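Local coordinates for Alpha/beta hydrolase fold protein (Sphaerobacter thermophilus, PDB 3R0V) that probably acts as a hydrolase of the alpha/beta hydrolase fold and holds D-malate in a pocket, at residues 100-108 with 199-207. Numbering follows the deposited sequence. Where two conformers were deposited one is given.
Sequences LSLLAAASG and TARFASISI
The CA atoms of A106 and I205 lie 5.6 Å apart, where the last turns of helix 96-106 face the short helix 199-202 and the type I beta turn F202-I205 that continues from it. The helix 96-106 ends in a Schellman motif, with G108 at positive phi. L102 lays its CB over one face of the F202 ring, 3.9 Å from the centroid and 27° off the ring normal, a CH-pi contact nearest CZ. CB of A106 meets the edge of the same ring, and L103 CD2 lies 4.1 Å from F202 CE1. With an alanine at F202 the ring is gone, L102 CB would probably lose its CH-pi partner, and a gap is likely to open between the two helices. I205 carries the apolar packing onward: with CG1 beside the backbone N (chi1 -65°), its CD1 reaches L102 CD2 at 4.0 Å and A105 CB, while CG1 rests against A106. R201, on the exposed side, bends at chi3 (72°) and folds its guanidinium over A106 CB. Its NH2 gives S107 OG a hydrogen bond of 3.0 Å, in the guanidinium plane; S107 OG in turn donates to L103 O at 2.8 Å, from above the carbonyl plane, on the face opposite S107 N. Two waters extend the link from A106 O, one to R201 NE and the other to S204 OG. The L102 side chain is about 12 Å from the bound D-malate, so this is structural packing away from the pocket: the helix that follows the probable nucleophile elbow leans on L114 of strand 111-117 through S101 and L102, and on helix 71-84 through L100, A104 and S107, while F202 meets L228 of helix 219-231 and I207 leads into strand 209-213.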
# COMPACT_ATOMS: atom_id res chain seq x y z
N LEU A 100 0.11 5.98 0.58
CA LEU A 100 -1.19 6.54 0.94
C LEU A 100 -1.28 6.75 2.45
O LEU A 100 -1.78 7.78 2.91
CB LEU A 100 -2.30 5.61 0.45
CG LEU A 100 -3.75 5.98 0.78
CD1 LEU A 100 -4.10 7.34 0.23
CD2 LEU A 100 -4.68 4.90 0.23
N SER A 101 -0.81 5.77 3.21
CA SER A 101 -0.85 5.85 4.67
C SER A 101 0.01 6.99 5.20
O SER A 101 -0.39 7.70 6.15
CB SER A 101 -0.44 4.53 5.31
OG SER A 101 -1.32 3.49 4.92
N LEU A 102 1.20 7.18 4.61
CA LEU A 102 2.07 8.28 5.00
C LEU A 102 1.43 9.63 4.67
O LEU A 102 1.46 10.55 5.48
CB LEU A 102 3.46 8.14 4.34
CG LEU A 102 4.32 7.00 4.86
CD1 LEU A 102 5.33 6.53 3.83
CD2 LEU A 102 5.03 7.43 6.14
N LEU A 103 0.85 9.75 3.48
CA LEU A 103 0.12 10.97 3.13
C LEU A 103 -1.01 11.23 4.11
O LEU A 103 -1.23 12.36 4.53
CB LEU A 103 -0.42 10.87 1.70
CG LEU A 103 0.63 10.84 0.59
CD1 LEU A 103 -0.08 10.54 -0.71
CD2 LEU A 103 1.33 12.18 0.53
N ALA A 104 -1.73 10.17 4.49
CA ALA A 104 -2.86 10.32 5.42
C ALA A 104 -2.37 10.79 6.78
O ALA A 104 -2.98 11.66 7.42
CB ALA A 104 -3.63 9.01 5.54
N ALA A 105 -1.26 10.22 7.24
CA ALA A 105 -0.67 10.61 8.52
C ALA A 105 -0.24 12.07 8.48
O ALA A 105 -0.50 12.83 9.42
CB ALA A 105 0.50 9.70 8.86
N ALA A 106 0.40 12.48 7.39
CA ALA A 106 0.87 13.85 7.24
C ALA A 106 -0.31 14.82 7.16
O ALA A 106 -0.18 15.99 7.52
CB ALA A 106 1.75 13.98 6.00
N SER A 107 -1.45 14.33 6.69
CA SER A 107 -2.65 15.16 6.55
C SER A 107 -3.42 15.29 7.84
O SER A 107 -4.40 16.02 7.90
CB SER A 107 -3.57 14.59 5.47
OG SER A 107 -2.93 14.59 4.20
N GLY A 108 -3.00 14.56 8.87
CA GLY A 108 -3.63 14.68 10.17
C GLY A 108 -4.70 13.66 10.54
O GLY A 108 -5.44 13.87 11.50
N THR A 199 9.50 15.17 1.57
CA THR A 199 10.28 15.20 2.79
C THR A 199 9.73 16.16 3.85
O THR A 199 9.63 15.78 5.03
CB THR A 199 11.73 15.58 2.49
OG1 THR A 199 12.30 14.56 1.66
CG2 THR A 199 12.54 15.73 3.77
N ALA A 200 9.40 17.38 3.44
CA ALA A 200 8.88 18.38 4.37
C ALA A 200 7.66 17.85 5.10
O ALA A 200 7.55 17.97 6.33
CB ALA A 200 8.53 19.65 3.62
N ARG A 201 6.74 17.23 4.36
CA ARG A 201 5.53 16.69 4.97
C ARG A 201 5.80 15.50 5.88
O ARG A 201 5.27 15.42 6.99
CB ARG A 201 4.54 16.27 3.90
CG ARG A 201 4.08 17.41 3.02
CD ARG A 201 2.86 16.99 2.24
NE ARG A 201 1.70 16.90 3.12
CZ ARG A 201 0.66 16.11 2.88
NH1 ARG A 201 0.64 15.35 1.79
NH2 ARG A 201 -0.37 16.09 3.72
N PHE A 202 6.62 14.56 5.42
CA PHE A 202 6.85 13.36 6.20
C PHE A 202 7.68 13.65 7.45
O PHE A 202 7.51 12.99 8.47
CB PHE A 202 7.45 12.24 5.35
CG PHE A 202 6.52 11.70 4.27
CD1 PHE A 202 5.20 12.13 4.17
CD2 PHE A 202 6.98 10.73 3.38
CE1 PHE A 202 4.36 11.62 3.18
CE2 PHE A 202 6.14 10.21 2.41
CZ PHE A 202 4.84 10.65 2.30
N ALA A 203 8.55 14.66 7.39
CA ALA A 203 9.30 15.04 8.59
C ALA A 203 8.38 15.57 9.69
O ALA A 203 8.78 15.61 10.85
CB ALA A 203 10.36 16.06 8.24
N SER A 204 7.15 15.92 9.32
CA SER A 204 6.18 16.48 10.26
C SER A 204 5.34 15.40 10.95
O SER A 204 4.53 15.70 11.84
CB SER A 204 5.26 17.48 9.55
OG SER A 204 4.23 16.83 8.82
N ILE A 205 5.52 14.15 10.54
CA ILE A 205 4.83 13.04 11.17
C ILE A 205 5.51 12.77 12.50
O ILE A 205 6.70 12.46 12.55
CB ILE A 205 4.87 11.78 10.29
CG1 ILE A 205 4.09 12.01 8.99
CG2 ILE A 205 4.31 10.58 11.05
CD1 ILE A 205 4.36 10.95 7.92
N SER A 206 4.75 12.88 13.58
CA SER A 206 5.34 12.77 14.91
C SER A 206 5.07 11.43 15.59
O SER A 206 5.66 11.13 16.63
CB SER A 206 4.84 13.91 15.79
OG SER A 206 3.43 13.90 15.87
N ILE A 207 4.20 10.61 15.02
CA ILE A 207 3.83 9.36 15.69
C ILE A 207 4.89 8.27 15.52
O ILE A 207 5.70 8.32 14.59
CB ILE A 207 2.49 8.82 15.19
CG1 ILE A 207 2.50 8.70 13.68
CG2 ILE A 207 1.34 9.73 15.65
CD1 ILE A 207 1.43 7.77 13.12
O HOH W 1 1.62 18.13 5.96
O HOH W 2 1.74 16.86 9.85
O HOH W 3 -1.87 14.33 0.92